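Local coordinates for phosphate-binding protein pstS 2 (Streptococcus pneumoniae, PDB 4H1X) that probably binds phosphate at the cell surface as the solute-binding part of the PstSACB ABC transporter for phosphate import, at residues K81-G87 / K241-M247; E99-Q103 / G231-V235; Y149-S155 / Y177-E183; K157-S163 / A205-S211. All coordinates share one frame; numbering follows the deposited sequence.

Contact 1 of 4, residues K81-G87 / K241-M247; sequences KALEIDG and KASQVSM
The backbone N of E84 gives an almost straight hydrogen bond to S243 O (2.8 Å, 178° at the hydrogen). Two more backbone bonds follow along the ladder: V245 N to E84 O, and D86 N to V245 O at 3.0 Å. The parallel bridges pair E84 with Q244 and I85 with V245. At the far end the carboxylate of D86 takes over from the backbone. Its OD1 accepts the N-H of M247 at 3.2 Å, with the donor above the carboxylate plane. M247 opens helix 247-254, and S246 sits at its N-cap, with OG bonded to the N of E249. At the other end K81 has CG anti to the backbone N (chi1 179°), and the chain bends at chi3. This brings NZ to N240 O, its stronger partner, and to A242 O at 2.9 Å, above the carbonyl plane. A water gives one proton to A82 O and one to S243 O, so it bridges the segments where they part. The packing lies on the face of I85 and V245. L83 CD1 meets V245 CG2 at 3.9 Å. On the other face the CB atoms of E84 and Q244 lie side by side. The arrangement is a short parallel edge pairing in the mixed sheet of a periplasmic binding protein, running straight into a capped helix.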
loop_
_atom_site.group_PDB
_atom_site.type_symbol
_atom_site.label_atom_id
_atom_site.label_comp_id
_atom_site.label_asym_id
_atom_site.label_seq_id
_atom_site.Cartn_x
_atom_site.Cartn_y
_atom_site.Cartn_z
ATOM N N LYS A 81 -19.159 3.667 3.477
ATOM C CA LYS A 81 -18.827 3.980 4.867
ATOM C C LYS A 81 -17.632 3.136 5.350
ATOM O O LYS A 81 -17.687 1.915 5.267
ATOM C CB LYS A 81 -20.043 3.735 5.755
ATOM C CG LYS A 81 -19.765 4.025 7.228
ATOM C CD LYS A 81 -21.018 4.073 8.074
ATOM C CE LYS A 81 -21.513 2.722 8.481
ATOM N NZ LYS A 81 -22.623 2.831 9.477
ATOM N N ALA A 82 -16.579 3.774 5.857
ATOM C CA ALA A 82 -15.429 3.033 6.400
ATOM C C ALA A 82 -15.762 2.572 7.827
ATOM O O ALA A 82 -16.235 3.368 8.663
ATOM C CB ALA A 82 -14.157 3.881 6.396
ATOM N N LEU A 83 -15.538 1.271 8.092
ATOM C CA LEU A 83 -15.728 0.724 9.429
ATOM C C LEU A 83 -14.582 1.136 10.325
ATOM O O LEU A 83 -13.453 1.293 9.857
ATOM C CB LEU A 83 -15.802 -0.824 9.394
ATOM C CG LEU A 83 -17.018 -1.471 8.717
ATOM C CD1 LEU A 83 -16.879 -3.002 8.696
ATOM C CD2 LEU A 83 -18.313 -1.079 9.395
ATOM N N GLU A 84 -14.860 1.280 11.627
ATOM C CA GLU A 84 -13.785 1.480 12.587
ATOM C C GLU A 84 -13.218 0.079 12.873
ATOM O O GLU A 84 -13.982 -0.893 12.851
ATOM C CB GLU A 84 -14.312 2.183 13.857
ATOM C CG GLU A 84 -14.787 3.603 13.561
ATOM C CD GLU A 84 -15.218 4.412 14.770
ATOM O OE1 GLU A 84 -15.375 3.822 15.864
ATOM O OE2 GLU A 84 -15.411 5.640 14.615
ATOM N N ILE A 85 -11.901 -0.041 13.086
ATOM C CA ILE A 85 -11.296 -1.344 13.386
ATOM C C ILE A 85 -10.686 -1.250 14.776
ATOM O O ILE A 85 -9.844 -0.379 15.027
ATOM C CB ILE A 85 -10.298 -1.822 12.301
ATOM C CG1 ILE A 85 -11.046 -2.216 11.019
ATOM C CG2 ILE A 85 -9.472 -3.013 12.797
ATOM C CD1 ILE A 85 -11.110 -1.189 10.031
ATOM N N ASP A 86 -11.164 -2.115 15.695
ATOM C CA ASP A 86 -10.749 -2.110 17.113
ATOM C C ASP A 86 -11.078 -0.744 17.738
ATOM O O ASP A 86 -10.277 -0.190 18.499
ATOM C CB ASP A 86 -9.247 -2.424 17.277
ATOM C CG ASP A 86 -8.759 -3.790 16.833
ATOM O OD1 ASP A 86 -9.504 -4.787 17.027
ATOM O OD2 ASP A 86 -7.586 -3.880 16.398
ATOM N N GLY A 87 -12.233 -0.195 17.360
ATOM C CA GLY A 87 -12.711 1.108 17.810
ATOM C C GLY A 87 -11.940 2.316 17.300
ATOM O O GLY A 87 -12.226 3.438 17.746
ATOM N N LYS A 241 -26.006 -0.275 9.291
ATOM C CA LYS A 241 -25.992 0.296 10.645
ATOM C C LYS A 241 -24.691 -0.060 11.404
ATOM O O LYS A 241 -24.339 0.672 12.321
ATOM C CB LYS A 241 -27.244 -0.106 11.458
ATOM C CG LYS A 241 -27.260 -1.530 12.017
ATOM C CD LYS A 241 -28.348 -1.701 13.086
ATOM C CE LYS A 241 -28.289 -3.048 13.769
ATOM N NZ LYS A 241 -29.411 -3.230 14.736
ATOM N N ALA A 242 -23.974 -1.136 11.009
ATOM C CA ALA A 242 -22.683 -1.514 11.629
ATOM C C ALA A 242 -21.650 -0.393 11.436
ATOM O O ALA A 242 -21.613 0.216 10.367
ATOM C CB ALA A 242 -22.156 -2.805 11.020
ATOM N N SER A 243 -20.835 -0.109 12.460
ATOM C CA SER A 243 -19.862 0.973 12.350
ATOM C C SER A 243 -18.480 0.527 12.784
ATOM O O SER A 243 -17.515 1.248 12.548
ATOM C CB SER A 243 -20.310 2.182 13.172
ATOM O OG SER A 243 -20.347 1.876 14.556
ATOM N N GLN A 244 -18.383 -0.627 13.462
ATOM C CA GLN A 244 -17.069 -1.098 13.898
ATOM C C GLN A 244 -16.974 -2.613 13.920
ATOM O O GLN A 244 -17.962 -3.316 14.153
ATOM C CB GLN A 244 -16.675 -0.513 15.273
ATOM C CG GLN A 244 -17.548 -0.944 16.440
ATOM C CD GLN A 244 -17.061 -0.329 17.724
ATOM O OE1 GLN A 244 -17.749 0.494 18.338
ATOM N NE2 GLN A 244 -15.855 -0.709 18.153
ATOM N N VAL A 245 -15.758 -3.104 13.683
ATOM C CA VAL A 245 -15.454 -4.531 13.753
ATOM C C VAL A 245 -14.156 -4.711 14.483
ATOM O O VAL A 245 -13.263 -3.876 14.363
ATOM C CB VAL A 245 -15.416 -5.263 12.370
ATOM C CG1 VAL A 245 -16.822 -5.494 11.829
ATOM C CG2 VAL A 245 -14.544 -4.531 11.349
ATOM N N SER A 246 -14.022 -5.820 15.215
ATOM C CA SER A 246 -12.731 -6.166 15.799
ATOM C C SER A 246 -11.861 -6.788 14.693
ATOM O O SER A 246 -12.404 -7.178 13.646
ATOM C CB SER A 246 -12.923 -7.169 16.941
ATOM O OG SER A 246 -13.525 -8.373 16.479
HETATM N N MSE A 247 -10.536 -6.921 14.922
HETATM C CA MSE A 247 -9.659 -7.571 13.946
HETATM C C MSE A 247 -10.068 -9.045 13.807
HETATM O O MSE A 247 -10.014 -9.567 12.705
HETATM C CB MSE A 247 -8.172 -7.436 14.313
HETATM C CG MSE A 247 -7.568 -6.067 13.976
HETATM SE SE MSE A 247 -7.041 -5.756 12.105
HETATM C CE MSE A 247 -5.582 -7.079 11.947
HETATM O O HOH W 1 -18.010 3.317 10.622
#

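Contact 2 of 4, residues E99-Q103 / G231-V235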
loop_
_atom_site.group_PDB
_atom_site.type_symbol
_atom_site.label_atom_id
_atom_site.label_comp_id
_atom_site.label_asym_id
_atom_site.label_seq_id
_atom_site.Cartn_x
_atom_site.Cartn_y
_atom_site.Cartn_z
ATOM N N GLU A 99 -2.183 3.825 15.626
ATOM C CA GLU A 99 -3.404 3.312 16.262
ATOM C C GLU A 99 -4.216 2.463 15.287
ATOM O O GLU A 99 -4.849 1.485 15.697
ATOM C CB GLU A 99 -4.290 4.456 16.741
ATOM C CG GLU A 99 -3.920 5.107 18.058
ATOM C CD GLU A 99 -5.008 6.091 18.441
ATOM O OE1 GLU A 99 -4.912 7.268 18.023
ATOM O OE2 GLU A 99 -6.020 5.651 19.036
ATOM N N TYR A 100 -4.252 2.879 14.013
ATOM C CA TYR A 100 -5.014 2.179 12.975
ATOM C C TYR A 100 -4.153 1.031 12.410
ATOM O O TYR A 100 -3.086 1.280 11.861
ATOM C CB TYR A 100 -5.488 3.164 11.900
ATOM C CG TYR A 100 -6.424 2.505 10.924
ATOM C CD1 TYR A 100 -7.750 2.252 11.263
ATOM C CD2 TYR A 100 -5.977 2.097 9.668
ATOM C CE1 TYR A 100 -8.618 1.623 10.372
ATOM C CE2 TYR A 100 -6.839 1.494 8.758
ATOM C CZ TYR A 100 -8.157 1.248 9.115
ATOM O OH TYR A 100 -9.004 0.656 8.207
ATOM N N PRO A 101 -4.577 -0.238 12.590
ATOM C CA PRO A 101 -3.701 -1.375 12.247
ATOM C C PRO A 101 -3.626 -1.823 10.780
ATOM O O PRO A 101 -2.627 -2.464 10.424
ATOM C CB PRO A 101 -4.262 -2.505 13.112
ATOM C CG PRO A 101 -5.702 -2.201 13.221
ATOM C CD PRO A 101 -5.826 -0.700 13.241
ATOM N N LEU A 102 -4.637 -1.519 9.948
ATOM C CA LEU A 102 -4.618 -1.928 8.535
ATOM C C LEU A 102 -3.848 -0.916 7.728
ATOM O O LEU A 102 -4.417 0.020 7.152
ATOM C CB LEU A 102 -6.020 -2.110 7.956
ATOM C CG LEU A 102 -6.956 -3.043 8.695
ATOM C CD1 LEU A 102 -8.350 -2.873 8.172
ATOM C CD2 LEU A 102 -6.514 -4.487 8.561
ATOM N N GLN A 103 -2.535 -1.066 7.744
ATOM C CA GLN A 103 -1.641 -0.159 7.028
ATOM C C GLN A 103 -0.350 -0.871 6.746
ATOM O O GLN A 103 0.004 -1.868 7.410
ATOM C CB GLN A 103 -1.367 1.118 7.857
ATOM C CG GLN A 103 -0.679 0.835 9.208
ATOM C CD GLN A 103 -0.136 2.079 9.842
ATOM O OE1 GLN A 103 0.894 2.634 9.419
ATOM N NE2 GLN A 103 -0.840 2.570 10.844
ATOM N N GLY A 231 -2.747 3.190 4.006
ATOM C CA GLY A 231 -3.772 2.630 4.872
ATOM C C GLY A 231 -4.790 1.897 4.012
ATOM O O GLY A 231 -4.920 2.173 2.805
ATOM N N ILE A 232 -5.483 0.935 4.611
ATOM C CA ILE A 232 -6.543 0.175 3.955
ATOM C C ILE A 232 -7.831 0.416 4.750
ATOM O O ILE A 232 -7.843 0.257 5.971
ATOM C CB ILE A 232 -6.193 -1.328 3.821
ATOM C CG1 ILE A 232 -4.974 -1.547 2.879
ATOM C CG2 ILE A 232 -7.419 -2.146 3.354
ATOM C CD1 ILE A 232 -4.319 -2.927 2.998
ATOM N N ALA A 233 -8.879 0.857 4.070
ATOM C CA ALA A 233 -10.195 1.077 4.664
ATOM C C ALA A 233 -11.074 -0.117 4.351
ATOM O O ALA A 233 -11.076 -0.601 3.201
ATOM C CB ALA A 233 -10.829 2.350 4.095
ATOM N N VAL A 234 -11.806 -0.581 5.347
ATOM C CA VAL A 234 -12.810 -1.641 5.199
ATOM C C VAL A 234 -14.116 -0.908 5.048
ATOM O O VAL A 234 -14.502 -0.147 5.954
ATOM C CB VAL A 234 -12.809 -2.644 6.373
ATOM C CG1 VAL A 234 -13.920 -3.673 6.181
ATOM C CG2 VAL A 234 -11.456 -3.335 6.491
ATOM N N VAL A 235 -14.780 -1.093 3.919
ATOM C CA VAL A 235 -15.940 -0.281 3.608
ATOM C C VAL A 235 -17.220 -1.119 3.464
ATOM O O VAL A 235 -17.196 -2.243 2.948
ATOM C CB VAL A 235 -15.699 0.586 2.329
ATOM C CG1 VAL A 235 -14.676 1.698 2.595
ATOM C CG2 VAL A 235 -15.268 -0.263 1.114
HETATM O O HOH W 2 -11.708 0.927 7.724
#
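An inverse gamma turn centred on L102 brings the loop after helix 92-96 onto strand 223-236, in the mixed sheet of this periplasmic binding protein fold. Q103 then starts strand 103-110 and forms an antiparallel, non-hydrogen-bonded pair with G231. L102 O accepts the N-H of I232 at 2.9 Å, from above its carbonyl plane. The carbonyl of I232 itself is taken by a side chain. Y100 swings its ring out anti to the backbone N (chi1 -172°) and brings its OH to I232 O at 2.6 Å, in the carbonyl plane. The oxygen lies at the ring edge, in the plane of the ring. A water donates to the same OH and accepts from V234 N, so the tyrosine reaches I232 directly and V234 through the water. Q103 holds the loop from within: NE2 gives a nearly straight bond to Y100 O at 2.8 Å, with that oxygen in its amide plane. NE2 also bonds to V95 O in helix 92-96. L102 continues the apolar layer with I85, M247 and L250. Its CB faces the CB of I232 at 4.2 Å. In one of two modelled conformers its CD1 branch crosses V234 at an angle, meeting CG2 at 3.6 Å.

Contact 3 of 4, residues Y149-S155 / Y177-E183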
loop_
_atom_site.group_PDB
_atom_site.type_symbol
_atom_site.label_atom_id
_atom_site.label_comp_id
_atom_site.label_asym_id
_atom_site.label_seq_id
_atom_site.Cartn_x
_atom_site.Cartn_y
_atom_site.Cartn_z
ATOM N N TYR A 149 14.672 21.149 -2.271
ATOM C CA TYR A 149 15.315 20.558 -3.451
ATOM C C TYR A 149 15.524 21.622 -4.537
ATOM O O TYR A 149 14.571 22.311 -4.909
ATOM C CB TYR A 149 14.479 19.390 -4.047
ATOM C CG TYR A 149 15.129 18.761 -5.266
ATOM C CD1 TYR A 149 16.104 17.776 -5.132
ATOM C CD2 TYR A 149 14.789 19.172 -6.553
ATOM C CE1 TYR A 149 16.739 17.225 -6.247
ATOM C CE2 TYR A 149 15.429 18.646 -7.675
ATOM C CZ TYR A 149 16.402 17.669 -7.517
ATOM O OH TYR A 149 17.025 17.149 -8.620
ATOM N N THR A 150 16.731 21.679 -5.114
ATOM C CA THR A 150 17.071 22.521 -6.271
ATOM C C THR A 150 17.695 21.595 -7.327
ATOM O O THR A 150 18.634 20.849 -7.016
ATOM C CB THR A 150 17.969 23.720 -5.878
ATOM O OG1 THR A 150 17.218 24.589 -5.021
ATOM C CG2 THR A 150 18.475 24.512 -7.101
ATOM N N SER A 151 17.174 21.631 -8.569
ATOM C CA SER A 151 17.702 20.748 -9.626
ATOM C C SER A 151 19.169 21.031 -9.980
ATOM O O SER A 151 19.589 22.191 -10.030
ATOM C CB SER A 151 16.858 20.839 -10.893
ATOM O OG SER A 151 17.367 19.952 -11.878
ATOM N N GLN A 152 19.935 19.955 -10.227
ATOM C CA GLN A 152 21.350 20.014 -10.641
ATOM C C GLN A 152 21.411 19.806 -12.158
ATOM O O GLN A 152 22.495 19.857 -12.755
ATOM C CB GLN A 152 22.220 18.957 -9.902
ATOM C CG GLN A 152 21.865 18.745 -8.419
ATOM C CD GLN A 152 22.938 18.066 -7.593
ATOM O OE1 GLN A 152 23.582 17.099 -8.012
ATOM N NE2 GLN A 152 23.108 18.524 -6.356
ATOM N N HIS A 153 20.212 19.570 -12.774
ATOM C CA HIS A 153 19.973 19.282 -14.194
ATOM C C HIS A 153 20.912 18.153 -14.591
ATOM O O HIS A 153 21.772 18.302 -15.470
ATOM C CB HIS A 153 20.121 20.541 -15.063
ATOM C CG HIS A 153 19.172 21.624 -14.664
ATOM N ND1 HIS A 153 17.851 21.620 -15.091
ATOM C CD2 HIS A 153 19.366 22.683 -13.843
ATOM C CE1 HIS A 153 17.294 22.686 -14.536
ATOM N NE2 HIS A 153 18.169 23.360 -13.781
ATOM N N LEU A 154 20.789 17.031 -13.848
ATOM C CA LEU A 154 21.656 15.873 -14.019
ATOM C C LEU A 154 21.309 15.087 -15.242
ATOM O O LEU A 154 20.310 15.347 -15.917
ATOM C CB LEU A 154 21.637 14.950 -12.796
ATOM C CG LEU A 154 22.255 15.482 -11.498
ATOM C CD1 LEU A 154 22.125 14.460 -10.391
ATOM C CD2 LEU A 154 23.726 15.859 -11.675
ATOM N N SER A 155 22.188 14.146 -15.559
ATOM C CA SER A 155 22.009 13.276 -16.689
ATOM C C SER A 155 22.374 11.894 -16.253
ATOM O O SER A 155 23.248 11.715 -15.406
ATOM C CB SER A 155 22.860 13.728 -17.872
ATOM O OG SER A 155 22.473 13.023 -19.038
ATOM N N TYR A 177 10.277 14.519 -10.828
ATOM C CA TYR A 177 11.731 14.647 -10.855
ATOM C C TYR A 177 12.241 14.982 -12.264
ATOM O O TYR A 177 13.116 15.837 -12.399
ATOM C CB TYR A 177 12.398 13.365 -10.350
ATOM C CG TYR A 177 13.912 13.453 -10.281
ATOM C CD1 TYR A 177 14.545 14.087 -9.215
ATOM C CD2 TYR A 177 14.710 12.837 -11.244
ATOM C CE1 TYR A 177 15.937 14.088 -9.098
ATOM C CE2 TYR A 177 16.100 12.867 -11.160
ATOM C CZ TYR A 177 16.706 13.478 -10.075
ATOM O OH TYR A 177 18.071 13.518 -9.992
ATOM N N LYS A 178 11.701 14.300 -13.301
ATOM C CA LYS A 178 12.122 14.482 -14.701
ATOM C C LYS A 178 11.715 15.852 -15.237
ATOM O O LYS A 178 12.397 16.380 -16.108
ATOM C CB LYS A 178 11.610 13.346 -15.581
ATOM C CG LYS A 178 12.343 12.026 -15.249
ATOM C CD LYS A 178 12.097 10.911 -16.244
ATOM C CE LYS A 178 10.734 10.294 -16.122
ATOM N NZ LYS A 178 10.370 9.567 -17.362
ATOM N N LYS A 179 10.691 16.475 -14.645
ATOM C CA LYS A 179 10.291 17.839 -15.003
ATOM C C LYS A 179 11.463 18.784 -14.644
ATOM O O LYS A 179 11.778 19.696 -15.402
ATOM C CB LYS A 179 8.987 18.221 -14.265
ATOM C CG LYS A 179 8.401 19.544 -14.761
ATOM C CD LYS A 179 7.299 20.044 -13.853
ATOM C CE LYS A 179 6.673 21.304 -14.406
ATOM N NZ LYS A 179 5.475 21.710 -13.625
ATOM N N GLU A 180 12.128 18.498 -13.497
ATOM C CA GLU A 180 13.263 19.272 -12.994
ATOM C C GLU A 180 14.581 18.823 -13.623
ATOM O O GLU A 180 15.520 19.605 -13.681
ATOM C CB GLU A 180 13.364 19.146 -11.456
ATOM C CG GLU A 180 12.210 19.779 -10.684
ATOM C CD GLU A 180 12.170 21.294 -10.568
ATOM O OE1 GLU A 180 13.159 21.964 -10.947
ATOM O OE2 GLU A 180 11.149 21.811 -10.061
ATOM N N ASN A 181 14.664 17.554 -14.055
ATOM C CA ASN A 181 15.863 16.944 -14.633
ATOM C C ASN A 181 15.524 16.269 -15.969
ATOM O O ASN A 181 15.460 15.034 -16.040
ATOM C CB ASN A 181 16.421 15.929 -13.626
ATOM C CG ASN A 181 16.886 16.566 -12.338
ATOM O OD1 ASN A 181 17.971 17.141 -12.268
ATOM N ND2 ASN A 181 16.062 16.508 -11.313
ATOM N N PRO A 182 15.298 17.068 -17.049
ATOM C CA PRO A 182 14.855 16.477 -18.327
ATOM C C PRO A 182 15.810 15.473 -18.987
ATOM O O PRO A 182 15.329 14.689 -19.817
ATOM C CB PRO A 182 14.653 17.699 -19.243
ATOM C CG PRO A 182 15.395 18.808 -18.594
ATOM C CD PRO A 182 15.278 18.543 -17.122
ATOM N N GLU A 183 17.110 15.474 -18.649
ATOM C CA GLU A 183 18.059 14.527 -19.268
ATOM C C GLU A 183 18.314 13.278 -18.401
ATOM O O GLU A 183 19.303 12.562 -18.609
ATOM C CB GLU A 183 19.365 15.238 -19.627
ATOM C CG GLU A 183 19.100 16.216 -20.764
ATOM C CD GLU A 183 20.286 16.938 -21.370
ATOM O OE1 GLU A 183 21.103 17.505 -20.608
ATOM O OE2 GLU A 183 20.347 17.009 -22.619
HETATM O O HOH W 3 14.909 23.196 -9.312
HETATM O O HOH W 4 19.447 17.285 -10.311
HETATM O O HOH W 5 18.557 17.175 -16.666
#
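The loop 149-155 runs past the C-terminal end of helix 164-180, and the two segments come closest, by CA atoms, between H153 and N181, 4.7 Å apart. N181, just after the helix, carries most of the polar contact with its amide. ND2 donates to Y149 OH at 2.9 Å, with the oxygen close to the amide plane. It also donates back to Y177 O, which accepts the N-H of N181 as well. OD1 takes the backbone N-H of L154 at 3.2 Å, and a water bridges it to Q152 N. The amide is thus gripped at both ends, which fixes its rotation. ND2 also lies 3.2 Å above the plane of the Y177 ring, over its centre.

With OG anti to the backbone N (chi1 -178°), S151 places that oxygen 2.6 Å from E180 O and 2.9 Å from N181 OD1. The same OG sits over one face of the H153 ring.

This is where helix 164-180 turns toward strand 183-190, in the beta-alpha-beta crossover that begins with strand 155-162. The Y149 and Y177 side chains cross at about a right angle, with Y149 OH 3.3 Å from Y177 CE1. Both hydroxyls bond to D120 OD2 of helix 116-126, so one carboxylate ties the two tyrosines together. Farther on, a water joins L154 O to E183 N, and S155 OG donates to E183 O at 3.2 Å.

Contact 4 of 4, residues K157-S163 / A205-S211; sequences KLSVVGS and ADIGMVS
Strands 155-162 and 207-210 are parallel neighbours in the mixed sheet of the periplasmic binding protein fold, and they run at 26° to each other. V160 pairs with I207, V161 with G208 and G162 with M209. Their ladder runs V161 N to I207 O, M209 N to V161 O, and S163 N to M209 O. At the start of the ladder S159 is held by three bonds. Its O accepts from both D206 N (2.8 Å) and I207 N (3.2 Å). Its N-H goes to D206 OD2 at 2.7 Å, on the anti lone pair of that oxygen. D206 can do this because its CG lies beside its own N (chi1 -59°), which turns the carboxylate onto the neighbouring strand. The L158 side chain crosses the D206 side chain at about a right angle, with CD2 3.7 Å from OD2.

V160 and I207 share a face of the sheet. V160 CG1 touches CG of selenomethionine M209 at 3.7 Å, and the M209 chain bends at chi3, bringing CE close to G162 N. Helix 164-180 covers this face through V166 and M170. On the other face V161 CG2 packs on A205 CB at 3.5 Å. At G162 the strand has backbone angles that suit glycine.

Past the strand ends S163 OG and S211 OG share a hydrogen bond of 2.7 Å; either may donate. The side chain of S163 is about 6 Å from a bound citrate, probably from the crystallisation liquor. The paired serines therefore tie the two strand ends together near this citrate, which may mark the ligand pocket.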
loop_
_atom_site.group_PDB
_atom_site.type_symbol
_atom_site.label_atom_id
_atom_site.label_comp_id
_atom_site.label_asym_id
_atom_site.label_seq_id
_atom_site.Cartn_x
_atom_site.Cartn_y
_atom_site.Cartn_z
ATOM N N LYS A 157 20.851 7.482 -16.097
ATOM C CA LYS A 157 19.718 6.568 -16.000
ATOM C C LYS A 157 19.626 5.977 -14.604
ATOM O O LYS A 157 20.646 5.666 -13.983
ATOM C CB LYS A 157 19.830 5.444 -17.054
ATOM C CG LYS A 157 18.637 4.468 -17.085
ATOM C CD LYS A 157 18.984 3.130 -17.730
ATOM C CE LYS A 157 18.537 1.945 -16.896
ATOM N NZ LYS A 157 19.593 1.503 -15.937
ATOM N N LEU A 158 18.387 5.786 -14.137
ATOM C CA LEU A 158 18.092 5.161 -12.870
ATOM C C LEU A 158 17.203 3.980 -13.105
ATOM O O LEU A 158 16.276 4.047 -13.938
ATOM C CB LEU A 158 17.393 6.115 -11.899
ATOM C CG LEU A 158 18.288 7.064 -11.150
ATOM C CD1 LEU A 158 17.450 8.028 -10.342
ATOM C CD2 LEU A 158 19.253 6.302 -10.243
ATOM N N SER A 159 17.480 2.894 -12.385
ATOM C CA SER A 159 16.640 1.697 -12.438
ATOM C C SER A 159 16.020 1.510 -11.069
ATOM O O SER A 159 16.745 1.386 -10.065
ATOM C CB SER A 159 17.449 0.473 -12.855
ATOM O OG SER A 159 16.613 -0.675 -12.818
ATOM N N VAL A 160 14.690 1.525 -11.015
ATOM C CA VAL A 160 13.932 1.380 -9.762
ATOM C C VAL A 160 13.102 0.101 -9.902
ATOM O O VAL A 160 12.359 -0.040 -10.874
ATOM C CB VAL A 160 13.082 2.636 -9.413
ATOM C CG1 VAL A 160 12.424 2.451 -8.050
ATOM C CG2 VAL A 160 13.940 3.914 -9.413
ATOM N N VAL A 161 13.297 -0.875 -9.003
ATOM C CA VAL A 161 12.681 -2.186 -9.167
ATOM C C VAL A 161 11.971 -2.670 -7.925
ATOM O O VAL A 161 12.521 -2.520 -6.836
ATOM C CB VAL A 161 13.808 -3.210 -9.533
ATOM C CG1 VAL A 161 13.270 -4.642 -9.614
ATOM C CG2 VAL A 161 14.542 -2.812 -10.832
ATOM N N GLY A 162 10.830 -3.355 -8.096
ATOM C CA GLY A 162 10.206 -3.978 -6.937
ATOM C C GLY A 162 8.707 -4.099 -6.917
ATOM O O GLY A 162 8.066 -4.284 -7.958
ATOM N N SER A 163 8.147 -3.867 -5.733
ATOM C CA SER A 163 6.717 -4.043 -5.448
ATOM C C SER A 163 5.806 -3.332 -6.437
ATOM O O SER A 163 5.964 -2.133 -6.683
ATOM C CB SER A 163 6.397 -3.550 -4.043
ATOM O OG SER A 163 5.005 -3.640 -3.809
ATOM N N ALA A 205 19.633 -2.905 -9.890
ATOM C CA ALA A 205 18.727 -1.797 -9.613
ATOM C C ALA A 205 19.453 -0.820 -8.737
ATOM O O ALA A 205 20.189 -1.230 -7.828
ATOM C CB ALA A 205 17.474 -2.282 -8.902
ATOM N N ASP A 206 19.191 0.460 -8.947
ATOM C CA ASP A 206 19.752 1.498 -8.108
ATOM C C ASP A 206 18.934 1.583 -6.811
ATOM O O ASP A 206 19.484 1.800 -5.738
ATOM C CB ASP A 206 19.763 2.823 -8.871
ATOM C CG ASP A 206 20.576 2.742 -10.167
ATOM O OD1 ASP A 206 21.778 2.454 -10.092
ATOM O OD2 ASP A 206 19.978 2.868 -11.258
ATOM N N ILE A 207 17.606 1.490 -6.944
ATOM C CA ILE A 207 16.689 1.619 -5.808
ATOM C C ILE A 207 15.658 0.497 -5.890
ATOM O O ILE A 207 15.165 0.186 -6.990
ATOM C CB ILE A 207 16.002 3.017 -5.854
ATOM C CG1 ILE A 207 17.061 4.165 -5.758
ATOM C CG2 ILE A 207 14.966 3.189 -4.729
ATOM C CD1 ILE A 207 16.534 5.568 -6.220
ATOM N N GLY A 208 15.331 -0.063 -4.735
ATOM C CA GLY A 208 14.313 -1.105 -4.631
ATOM C C GLY A 208 13.061 -0.567 -3.978
ATOM O O GLY A 208 13.134 0.370 -3.172
HETATM N N MSE A 209 11.910 -1.162 -4.316
HETATM C CA MSE A 209 10.595 -0.809 -3.778
HETATM C C MSE A 209 10.046 -2.017 -3.047
HETATM O O MSE A 209 9.941 -3.096 -3.632
HETATM C CB MSE A 209 9.599 -0.375 -4.867
HETATM C CG MSE A 209 10.114 0.690 -5.811
HETATM SE SE MSE A 209 8.744 1.072 -7.180
HETATM C CE MSE A 209 8.794 -0.559 -8.242
ATOM N N VAL A 210 9.714 -1.836 -1.775
ATOM C CA VAL A 210 9.275 -2.905 -0.861
ATOM C C VAL A 210 8.031 -2.401 -0.134
ATOM O O VAL A 210 8.117 -1.408 0.576
ATOM C CB VAL A 210 10.446 -3.272 0.107
ATOM C CG1 VAL A 210 10.007 -4.334 1.126
ATOM C CG2 VAL A 210 11.686 -3.750 -0.670
ATOM N N SER A 211 6.875 -3.069 -0.304
ATOM C CA SER A 211 5.620 -2.580 0.311
ATOM C C SER A 211 5.309 -3.296 1.644
ATOM O O SER A 211 4.151 -3.589 1.949
ATOM C CB SER A 211 4.462 -2.759 -0.674
ATOM O OG SER A 211 4.525 -4.073 -1.207
#

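How the contacts relate
Contacts 1 and 2 lie on one side of the chain's centre, contacts 3 and 4 on the other. The centres of contacts 1 and 2 are 10 Å apart. They meet through strands 81-85 and 223-236, neighbours in the sheet, with a probable hydrogen bond from L83 N to V234 O. Contacts 3 and 4 have centres 19 Å apart and adjoin in sequence: strand 155-162 leads into helix 164-180. Contact 4 reaches the same mixed sheet as contacts 1 and 2, about 7 Å from contact 2 at the nearest atoms. Along the chain, contact 1 encloses contact 2, which encloses 3 and 4. The chain thus crosses to the far half and returns, as in two-lobed binding proteins.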